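Local coordinates for glucose-6-phosphate 1-dehydrogenase (Mycobacterium avium, PDB 4LGV), which probably catalyses the NADP-dependent oxidation of glucose 6-phosphate to 6-phosphogluconolactone, the entry step of the oxidative pentose phosphate pathway, at residues L337-H345 / Q456-P464; K346-H356 / E370-P380. All coordinates share one frame; numbering follows the deposited sequence.

How the interactions relate
Both contacts belong to the large mixed sheet of the C-terminal domain, and they follow each other in the chain: strand 335-340 enters interaction 1 and strand 347-354, next in sequence, enters interaction 2. Their centres lie about 19 Å apart. Interaction 1 is partly buried and joins mainly the loops that leave two non-adjacent strands, through a tryptophan held between proline and arginine and two hydrogen bonds to backbone carbonyls. Interaction 2 is a buried pairing of neighbouring strands, dominated by regular backbone bonds, with apolar packing on one face and a polar network on the other. Interaction 2 falls, in sequence, inside the loop closed by interaction 1.

Interaction 1: residues L337-H345 / Q456-P464; sequences LRAGKALPH and QYEQGSWGP
Trp-462 carries this contact, its indole inserted between Pro-344 and Arg-338. Its CB points away from residues 337-345, but a chi1 of -89° swings the ring back across them. Beyond CB, the five-membered ring (CG, CD1, NE1) has Pro-344 over one face, where the proline CG makes a CH-pi contact 3.6 Å from that ring's centroid and 11° off its normal. Further out, CE3 lies 3.8 Å from NH1 of Arg-338. That guanidinium stacks flat on the opposite face of the indole, the planes 16° apart and the centres 4.6 Å apart. The arginine chain is extended from CG to NE, and Thr-228 accepts a hydrogen bond from NE, which helps fix the rotation of the stacked group. On the six-membered ring CZ3 meets CD1 of Leu-343 at 4.1 Å, and CZ2 approaches CD2 of His-345 at 4.0 Å. CD of Pro-344 sits over the centre of the indole.

Two backbone carbonyls complete the join. The hydroxyl OH of Tyr-457 donates to O of Lys-341 over 2.7 Å, with that oxygen at the edge of the phenol ring. N of Gly-460 donates to O of Ala-342 at 3.0 Å, arriving from above the carbonyl plane. Gly-460 occupies the third position of a type II beta turn from Glu-458 to Ser-461, where its backbone angles call for glycine.

Strand 335-340 runs between strands 222-230 and 318-323, whereas strand 454-457 is outermost in the sheet within this chain, next to 295-300; the loops following the two strands thus meet across the intervening ones. Helix 246-264 packs on Leu-337 and Ala-339, while Arg-338 and Trp-462 are covered by loop residues near the C-terminus, including Trp-477 and Pro-480.

Interaction 2: residues K346-H356 / E370-P380; sequences KVTEVRMFLHH and EPNQIVLRIDP
Leu-354, Pro-371 and Gln-373 lose the most surface where residues 346-356 meet residues 370-380. N of Leu-354 donates to O of Asn-372 at 2.9 Å, and the leucine CD1 reaches CG1 of Ile-374 at 4.1 Å. Ala-212 of the second subunit also packs on Leu-354. Pro-371 sets its CB over the face of the His-356 imidazole, 3.9 Å from the ring centroid, in a CH-pi contact.

Gln-373 extends alongside the Phe-353 ring, its amide plane turned 36° from it, with CD 3.5 Å from CE2 of the phenylalanine. Its OE1 accepts a nearly straight bond (161°) from NH1 of Arg-351 over 2.7 Å, lying in the guanidinium plane. A bend at chi3 (-68°) turns that guanidinium side-on to Glu-349, which it grips through NE and NH2, while CG2 of Val-375 covers one of its faces. OE2 of Glu-349 also accepts from the backbone N of Trp-481. Together these bonds probably fix the rotation of the buried guanidinium.

On the other face, Val-350, Met-352, Leu-376 and Ile-374 pack as an apolar layer, with Val-350 and Met-352 touching helix 246-264. This is an antiparallel pair of consecutive strands, with a classic beta bulge at the end where Ile-378 and Asp-379 both face Thr-348, within the C-terminal domain sheet of glucose-6-phosphate dehydrogenases.

Interaction 1: residues L337-H345 / Q456-P464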
loop_
_atom_site.group_PDB
_atom_site.type_symbol
_atom_site.label_atom_id
_atom_site.label_comp_id
_atom_site.label_asym_id
_atom_site.label_seq_id
_atom_site.Cartn_x
_atom_site.Cartn_y
_atom_site.Cartn_z
ATOM N N LEU A 337 -20.368 -17.571 -6.879
ATOM C CA LEU A 337 -20.900 -17.536 -8.208
ATOM C C LEU A 337 -22.284 -18.190 -8.240
ATOM O O LEU A 337 -22.479 -19.219 -7.613
ATOM C CB LEU A 337 -19.944 -18.265 -9.087
ATOM C CG LEU A 337 -20.260 -18.297 -10.548
ATOM C CD1 LEU A 337 -18.935 -18.444 -11.293
ATOM C CD2 LEU A 337 -21.226 -19.436 -10.853
ATOM N N ARG A 338 -23.234 -17.549 -8.933
ATOM C CA ARG A 338 -24.545 -18.113 -9.146
ATOM C C ARG A 338 -24.973 -17.859 -10.566
ATOM O O ARG A 338 -24.741 -16.776 -11.134
ATOM C CB ARG A 338 -25.574 -17.572 -8.175
ATOM C CG ARG A 338 -25.867 -16.106 -8.312
ATOM C CD ARG A 338 -26.900 -15.647 -7.292
ATOM N NE ARG A 338 -27.011 -14.186 -7.321
ATOM C CZ ARG A 338 -27.929 -13.485 -6.683
ATOM N NH1 ARG A 338 -28.836 -14.102 -5.948
ATOM N NH2 ARG A 338 -27.962 -12.159 -6.791
ATOM N N ALA A 339 -25.522 -18.904 -11.171
ATOM C CA ALA A 339 -26.007 -18.842 -12.549
ATOM C C ALA A 339 -27.262 -19.698 -12.682
ATOM O O ALA A 339 -27.335 -20.785 -12.129
ATOM C CB ALA A 339 -24.943 -19.326 -13.486
ATOM N N GLY A 340 -28.254 -19.217 -13.416
ATOM C CA GLY A 340 -29.438 -20.011 -13.611
ATOM C C GLY A 340 -30.497 -19.523 -14.559
ATOM O O GLY A 340 -30.596 -18.340 -14.845
ATOM N N LYS A 341 -31.293 -20.484 -15.029
ATOM C CA LYS A 341 -32.457 -20.245 -15.886
ATOM C C LYS A 341 -33.680 -19.881 -15.058
ATOM O O LYS A 341 -33.802 -20.264 -13.897
ATOM C CB LYS A 341 -32.791 -21.505 -16.687
ATOM C CG LYS A 341 -31.652 -21.985 -17.569
ATOM C CD LYS A 341 -31.466 -21.081 -18.789
ATOM C CE LYS A 341 -30.444 -21.674 -19.724
ATOM N NZ LYS A 341 -30.172 -20.789 -20.866
ATOM N N ALA A 342 -34.583 -19.146 -15.684
ATOM C CA ALA A 342 -35.858 -18.780 -15.081
ATOM C C ALA A 342 -35.658 -18.017 -13.763
ATOM O O ALA A 342 -36.336 -18.274 -12.755
ATOM C CB ALA A 342 -36.736 -20.016 -14.874
ATOM N N LEU A 343 -34.744 -17.058 -13.785
ATOM C CA LEU A 343 -34.543 -16.171 -12.648
ATOM C C LEU A 343 -35.297 -14.877 -12.948
ATOM O O LEU A 343 -35.805 -14.715 -14.055
ATOM C CB LEU A 343 -33.037 -15.963 -12.428
ATOM C CG LEU A 343 -32.294 -17.215 -11.959
ATOM C CD1 LEU A 343 -30.885 -16.880 -11.473
ATOM C CD2 LEU A 343 -33.021 -17.982 -10.855
ATOM N N PRO A 344 -35.328 -13.929 -12.000
ATOM C CA PRO A 344 -36.188 -12.769 -12.203
ATOM C C PRO A 344 -35.789 -11.792 -13.292
ATOM O O PRO A 344 -36.644 -11.043 -13.772
ATOM C CB PRO A 344 -36.148 -12.052 -10.851
ATOM C CG PRO A 344 -35.744 -13.100 -9.881
ATOM C CD PRO A 344 -34.759 -13.943 -10.646
ATOM N N HIS A 345 -34.512 -11.747 -13.644
ATOM C CA HIS A 345 -34.031 -10.790 -14.635
ATOM C C HIS A 345 -32.966 -11.380 -15.541
ATOM O O HIS A 345 -32.406 -12.429 -15.250
ATOM C CB HIS A 345 -33.435 -9.576 -13.941
ATOM C CG HIS A 345 -34.347 -8.941 -12.939
ATOM N ND1 HIS A 345 -35.471 -8.224 -13.296
ATOM C CD2 HIS A 345 -34.285 -8.901 -11.585
ATOM C CE1 HIS A 345 -36.067 -7.776 -12.204
ATOM N NE2 HIS A 345 -35.364 -8.167 -11.154
ATOM N N GLN A 456 -35.431 -27.803 -5.910
ATOM C CA GLN A 456 -36.432 -27.194 -6.801
ATOM C C GLN A 456 -36.574 -25.718 -6.455
ATOM O O GLN A 456 -36.360 -25.317 -5.302
ATOM C CB GLN A 456 -37.805 -27.895 -6.694
ATOM N N TYR A 457 -36.863 -24.909 -7.466
ATOM C CA TYR A 457 -37.176 -23.521 -7.240
ATOM C C TYR A 457 -38.202 -23.078 -8.250
ATOM O O TYR A 457 -38.296 -23.645 -9.332
ATOM C CB TYR A 457 -35.914 -22.645 -7.314
ATOM C CG TYR A 457 -35.244 -22.582 -8.668
ATOM C CD1 TYR A 457 -34.357 -23.575 -9.077
ATOM C CD2 TYR A 457 -35.489 -21.523 -9.544
ATOM C CE1 TYR A 457 -33.722 -23.492 -10.306
ATOM C CE2 TYR A 457 -34.850 -21.449 -10.763
ATOM C CZ TYR A 457 -33.967 -22.424 -11.129
ATOM O OH TYR A 457 -33.345 -22.369 -12.341
ATOM N N GLU A 458 -38.982 -22.070 -7.867
ATOM C CA GLU A 458 -40.033 -21.517 -8.717
ATOM C C GLU A 458 -39.443 -20.645 -9.810
ATOM O O GLU A 458 -38.497 -19.907 -9.558
ATOM C CB GLU A 458 -41.021 -20.687 -7.878
ATOM C CG GLU A 458 -41.849 -21.523 -6.907
ATOM C CD GLU A 458 -42.832 -22.399 -7.653
ATOM O OE1 GLU A 458 -43.633 -21.849 -8.448
ATOM O OE2 GLU A 458 -42.787 -23.635 -7.453
ATOM N N GLN A 459 -40.032 -20.720 -11.003
ATOM C CA GLN A 459 -39.702 -19.804 -12.080
ATOM C C GLN A 459 -40.012 -18.413 -11.608
ATOM O O GLN A 459 -41.053 -18.178 -10.988
ATOM C CB GLN A 459 -40.472 -20.094 -13.337
ATOM C CG GLN A 459 -40.138 -21.446 -13.941
ATOM C CD GLN A 459 -40.760 -21.685 -15.311
ATOM O OE1 GLN A 459 -40.657 -20.858 -16.213
ATOM N NE2 GLN A 459 -41.448 -22.821 -15.453
ATOM N N GLY A 460 -39.072 -17.494 -11.851
ATOM C CA GLY A 460 -39.256 -16.108 -11.463
ATOM C C GLY A 460 -38.701 -15.840 -10.081
ATOM O O GLY A 460 -38.670 -14.700 -9.663
ATOM N N SER A 461 -38.283 -16.873 -9.356
ATOM C CA SER A 461 -37.614 -16.664 -8.059
ATOM C C SER A 461 -36.118 -16.513 -8.286
ATOM O O SER A 461 -35.637 -16.711 -9.411
ATOM C CB SER A 461 -37.894 -17.841 -7.088
ATOM O OG SER A 461 -37.149 -18.995 -7.445
ATOM N N TRP A 462 -35.384 -16.176 -7.219
ATOM C CA TRP A 462 -33.904 -16.073 -7.279
ATOM C C TRP A 462 -33.217 -17.418 -7.170
ATOM O O TRP A 462 -32.003 -17.490 -7.214
ATOM C CB TRP A 462 -33.348 -15.103 -6.197
ATOM C CG TRP A 462 -33.306 -13.746 -6.721
ATOM C CD1 TRP A 462 -34.075 -12.685 -6.342
ATOM C CD2 TRP A 462 -32.522 -13.307 -7.825
ATOM N NE1 TRP A 462 -33.789 -11.582 -7.143
ATOM C CE2 TRP A 462 -32.837 -11.949 -8.054
ATOM C CE3 TRP A 462 -31.556 -13.925 -8.625
ATOM C CZ2 TRP A 462 -32.233 -11.218 -9.035
ATOM C CZ3 TRP A 462 -30.960 -13.195 -9.617
ATOM C CH2 TRP A 462 -31.293 -11.856 -9.810
ATOM N N GLY A 463 -33.987 -18.483 -7.017
ATOM C CA GLY A 463 -33.409 -19.798 -6.938
ATOM C C GLY A 463 -33.632 -20.437 -5.585
ATOM O O GLY A 463 -34.275 -19.880 -4.720
ATOM N N PRO A 464 -33.094 -21.634 -5.407
ATOM C CA PRO A 464 -33.216 -22.334 -4.138
ATOM C C PRO A 464 -32.678 -21.550 -2.942
ATOM O O PRO A 464 -31.637 -20.878 -3.049
ATOM C CB PRO A 464 -32.394 -23.610 -4.340
ATOM C CG PRO A 464 -31.693 -23.477 -5.638
ATOM C CD PRO A 464 -32.143 -22.248 -6.345
#

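Interaction 2: residues K346-H356 / E370-P380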
loop_
_atom_site.group_PDB
_atom_site.type_symbol
_atom_site.label_atom_id
_atom_site.label_comp_id
_atom_site.label_asym_id
_atom_site.label_seq_id
_atom_site.Cartn_x
_atom_site.Cartn_y
_atom_site.Cartn_z
ATOM N N LYS A 346 -32.691 -10.676 -16.641
ATOM C CA LYS A 346 -31.563 -10.998 -17.497
ATOM C C LYS A 346 -30.389 -10.073 -17.178
ATOM O O LYS A 346 -30.412 -8.907 -17.548
ATOM C CB LYS A 346 -31.948 -10.873 -18.969
ATOM C CG LYS A 346 -30.845 -11.288 -19.914
ATOM C CD LYS A 346 -31.192 -10.913 -21.339
ATOM C CE LYS A 346 -30.022 -11.141 -22.271
ATOM N NZ LYS A 346 -30.469 -11.161 -23.688
ATOM N N VAL A 347 -29.382 -10.585 -16.472
ATOM C CA VAL A 347 -28.229 -9.745 -16.074
ATOM C C VAL A 347 -27.081 -10.608 -15.668
ATOM O O VAL A 347 -27.266 -11.650 -15.044
ATOM C CB VAL A 347 -28.613 -8.772 -14.925
ATOM C CG1 VAL A 347 -29.093 -9.535 -13.692
ATOM C CG2 VAL A 347 -27.491 -7.848 -14.590
ATOM N N THR A 348 -25.888 -10.171 -16.053
ATOM C CA THR A 348 -24.633 -10.779 -15.613
ATOM C C THR A 348 -23.819 -9.708 -14.954
ATOM O O THR A 348 -23.539 -8.659 -15.563
ATOM C CB THR A 348 -23.839 -11.375 -16.779
ATOM O OG1 THR A 348 -24.642 -12.395 -17.388
ATOM C CG2 THR A 348 -22.566 -12.006 -16.305
ATOM N N GLU A 349 -23.433 -9.967 -13.718
ATOM C CA GLU A 349 -22.814 -8.963 -12.865
ATOM C C GLU A 349 -21.633 -9.559 -12.094
ATOM O O GLU A 349 -21.640 -10.718 -11.714
ATOM C CB GLU A 349 -23.892 -8.490 -11.853
ATOM C CG GLU A 349 -23.405 -7.730 -10.649
ATOM C CD GLU A 349 -24.499 -7.373 -9.673
ATOM O OE1 GLU A 349 -24.643 -8.075 -8.617
ATOM O OE2 GLU A 349 -25.187 -6.377 -9.933
ATOM N N VAL A 350 -20.602 -8.747 -11.929
ATOM C CA VAL A 350 -19.489 -9.065 -11.058
ATOM C C VAL A 350 -19.511 -7.974 -9.984
ATOM O O VAL A 350 -19.350 -6.799 -10.285
ATOM C CB VAL A 350 -18.155 -9.043 -11.789
ATOM C CG1 VAL A 350 -16.990 -9.385 -10.832
ATOM C CG2 VAL A 350 -18.150 -10.036 -12.930
ATOM N N ARG A 351 -19.740 -8.370 -8.736
ATOM C CA ARG A 351 -19.911 -7.395 -7.663
ATOM C C ARG A 351 -18.774 -7.582 -6.692
ATOM O O ARG A 351 -18.617 -8.630 -6.111
ATOM C CB ARG A 351 -21.255 -7.604 -6.940
ATOM C CG ARG A 351 -21.521 -6.631 -5.794
ATOM C CD ARG A 351 -22.929 -6.786 -5.296
ATOM N NE ARG A 351 -23.882 -6.341 -6.297
ATOM C CZ ARG A 351 -24.454 -5.158 -6.332
ATOM N NH1 ARG A 351 -24.179 -4.275 -5.405
ATOM N NH2 ARG A 351 -25.292 -4.868 -7.321
ATOM N N MET A 352 -17.966 -6.546 -6.519
ATOM C CA MET A 352 -16.808 -6.638 -5.646
ATOM C C MET A 352 -17.043 -5.797 -4.392
ATOM O O MET A 352 -17.282 -4.594 -4.498
ATOM C CB MET A 352 -15.594 -6.173 -6.403
ATOM C CG MET A 352 -15.371 -6.953 -7.681
ATOM S SD MET A 352 -14.069 -6.169 -8.619
ATOM C CE MET A 352 -12.802 -7.184 -7.930
ATOM N N PHE A 353 -17.027 -6.448 -3.220
ATOM C CA PHE A 353 -17.240 -5.792 -1.948
ATOM C C PHE A 353 -15.928 -5.328 -1.395
ATOM O O PHE A 353 -14.964 -6.142 -1.313
ATOM C CB PHE A 353 -17.830 -6.774 -0.931
ATOM C CG PHE A 353 -19.227 -7.224 -1.253
ATOM C CD1 PHE A 353 -19.439 -8.302 -2.072
ATOM C CD2 PHE A 353 -20.311 -6.546 -0.770
ATOM C CE1 PHE A 353 -20.723 -8.758 -2.351
ATOM C CE2 PHE A 353 -21.605 -6.962 -1.054
ATOM C CZ PHE A 353 -21.816 -8.077 -1.850
ATOM N N LEU A 354 -15.834 -4.062 -0.995
ATOM C CA LEU A 354 -14.605 -3.603 -0.305
ATOM C C LEU A 354 -14.672 -3.881 1.164
ATOM O O LEU A 354 -15.750 -3.995 1.682
ATOM C CB LEU A 354 -14.380 -2.132 -0.479
ATOM C CG LEU A 354 -13.740 -1.746 -1.816
ATOM C CD1 LEU A 354 -14.738 -1.802 -2.959
ATOM C CD2 LEU A 354 -13.177 -0.352 -1.721
ATOM N N HIS A 355 -13.529 -4.012 1.846
ATOM C CA HIS A 355 -13.538 -3.969 3.302
ATOM C C HIS A 355 -14.066 -2.619 3.743
ATOM O O HIS A 355 -13.890 -1.568 3.041
ATOM C CB HIS A 355 -12.109 -4.102 3.915
ATOM C CG HIS A 355 -11.398 -5.345 3.523
ATOM N ND1 HIS A 355 -11.685 -6.563 4.101
ATOM C CD2 HIS A 355 -10.431 -5.580 2.605
ATOM C CE1 HIS A 355 -10.929 -7.501 3.562
ATOM N NE2 HIS A 355 -10.166 -6.933 2.645
ATOM N N HIS A 356 -14.644 -2.612 4.933
ATOM C CA HIS A 356 -14.889 -1.329 5.626
ATOM C C HIS A 356 -13.593 -0.631 5.933
ATOM O O HIS A 356 -12.544 -1.261 6.020
ATOM C CB HIS A 356 -15.685 -1.515 6.925
ATOM C CG HIS A 356 -17.154 -1.716 6.702
ATOM N ND1 HIS A 356 -17.995 -0.722 6.233
ATOM C CD2 HIS A 356 -17.943 -2.796 6.914
ATOM C CE1 HIS A 356 -19.241 -1.176 6.177
ATOM N NE2 HIS A 356 -19.228 -2.437 6.559
ATOM N N GLU A 370 -23.621 -0.889 4.730
ATOM C CA GLU A 370 -22.885 -1.772 3.806
ATOM C C GLU A 370 -21.607 -1.086 3.313
ATOM O O GLU A 370 -21.577 0.111 3.132
ATOM C CB GLU A 370 -23.759 -2.138 2.621
ATOM C CG GLU A 370 -25.072 -2.875 2.949
ATOM C CD GLU A 370 -24.862 -4.260 3.583
ATOM O OE1 GLU A 370 -23.785 -4.905 3.398
ATOM O OE2 GLU A 370 -25.802 -4.718 4.276
ATOM N N PRO A 371 -20.555 -1.863 3.054
ATOM C CA PRO A 371 -19.276 -1.353 2.624
ATOM C C PRO A 371 -19.390 -0.897 1.187
ATOM O O PRO A 371 -20.369 -1.238 0.515
ATOM C CB PRO A 371 -18.344 -2.566 2.747
ATOM C CG PRO A 371 -19.216 -3.737 2.624
ATOM C CD PRO A 371 -20.532 -3.332 3.246
ATOM N N ASN A 372 -18.438 -0.099 0.746
ATOM C CA ASN A 372 -18.363 0.302 -0.643
ATOM C C ASN A 372 -18.349 -0.941 -1.553
ATOM O O ASN A 372 -17.871 -2.035 -1.150
ATOM C CB ASN A 372 -17.096 1.130 -0.894
ATOM C CG ASN A 372 -17.093 2.499 -0.188
ATOM O OD1 ASN A 372 -16.076 3.158 -0.179
ATOM N ND2 ASN A 372 -18.217 2.947 0.323
ATOM N N GLN A 373 -18.858 -0.770 -2.761
ATOM C CA GLN A 373 -18.855 -1.845 -3.765
ATOM C C GLN A 373 -18.528 -1.326 -5.150
ATOM O O GLN A 373 -18.909 -0.235 -5.538
ATOM C CB GLN A 373 -20.243 -2.494 -3.799
ATOM C CG GLN A 373 -20.493 -3.322 -2.564
ATOM C CD GLN A 373 -21.941 -3.738 -2.392
ATOM O OE1 GLN A 373 -22.542 -4.344 -3.261
ATOM N NE2 GLN A 373 -22.465 -3.481 -1.217
ATOM N N ILE A 374 -17.811 -2.144 -5.895
ATOM C CA ILE A 374 -17.580 -1.924 -7.313
ATOM C C ILE A 374 -18.417 -2.945 -8.049
ATOM O O ILE A 374 -18.206 -4.115 -7.867
ATOM C CB ILE A 374 -16.125 -2.141 -7.676
ATOM C CG1 ILE A 374 -15.258 -1.104 -6.956
ATOM C CG2 ILE A 374 -15.933 -2.011 -9.177
ATOM C CD1 ILE A 374 -13.772 -1.356 -7.090
ATOM N N VAL A 375 -19.352 -2.492 -8.868
ATOM C CA VAL A 375 -20.223 -3.390 -9.611
ATOM C C VAL A 375 -19.982 -3.274 -11.108
ATOM O O VAL A 375 -20.074 -2.205 -11.670
ATOM C CB VAL A 375 -21.679 -3.090 -9.320
ATOM C CG1 VAL A 375 -22.557 -4.170 -9.908
ATOM C CG2 VAL A 375 -21.938 -3.018 -7.820
ATOM N N LEU A 376 -19.687 -4.391 -11.743
ATOM C CA LEU A 376 -19.519 -4.461 -13.177
ATOM C C LEU A 376 -20.684 -5.236 -13.797
ATOM O O LEU A 376 -20.789 -6.430 -13.567
ATOM C CB LEU A 376 -18.200 -5.185 -13.505
ATOM C CG LEU A 376 -16.935 -4.628 -12.844
ATOM C CD1 LEU A 376 -15.753 -5.501 -13.126
ATOM C CD2 LEU A 376 -16.628 -3.234 -13.327
ATOM N N ARG A 377 -21.559 -4.570 -14.547
ATOM C CA ARG A 377 -22.543 -5.257 -15.337
ATOM C C ARG A 377 -21.887 -5.661 -16.670
ATOM O O ARG A 377 -21.435 -4.815 -17.421
ATOM C CB ARG A 377 -23.790 -4.380 -15.595
ATOM C CG ARG A 377 -24.898 -5.179 -16.277
ATOM C CD ARG A 377 -26.262 -4.481 -16.348
ATOM N NE ARG A 377 -26.148 -3.191 -16.979
ATOM C CZ ARG A 377 -26.387 -2.033 -16.386
ATOM N NH1 ARG A 377 -26.851 -1.999 -15.137
ATOM N NH2 ARG A 377 -26.185 -0.907 -17.049
ATOM N N ILE A 378 -21.774 -6.959 -16.886
ATOM C CA ILE A 378 -21.108 -7.533 -18.055
ATOM C C ILE A 378 -22.104 -7.555 -19.201
ATOM O O ILE A 378 -21.735 -7.343 -20.337
ATOM C CB ILE A 378 -20.665 -8.996 -17.767
ATOM C CG1 ILE A 378 -19.723 -9.058 -16.565
ATOM C CG2 ILE A 378 -19.996 -9.642 -18.964
ATOM C CD1 ILE A 378 -18.568 -8.102 -16.624
ATOM N N ASP A 379 -23.372 -7.820 -18.886
ATOM C CA ASP A 379 -24.425 -7.995 -19.887
ATOM C C ASP A 379 -25.786 -7.917 -19.181
ATOM O O ASP A 379 -25.906 -8.309 -18.014
ATOM C CB ASP A 379 -24.278 -9.368 -20.565
ATOM C CG ASP A 379 -25.278 -9.600 -21.679
ATOM O OD1 ASP A 379 -25.200 -8.886 -22.712
ATOM O OD2 ASP A 379 -26.160 -10.486 -21.518
ATOM N N PRO A 380 -26.788 -7.329 -19.837
ATOM C CA PRO A 380 -26.670 -6.515 -21.013
ATOM C C PRO A 380 -26.220 -5.147 -20.645
ATOM O O PRO A 380 -26.074 -4.836 -19.465
ATOM C CB PRO A 380 -28.121 -6.446 -21.562
ATOM C CG PRO A 380 -29.019 -6.602 -20.359
ATOM C CD PRO A 380 -28.183 -7.382 -19.327
HETATM O O HOH W 1 -16.064 0.424 2.059
#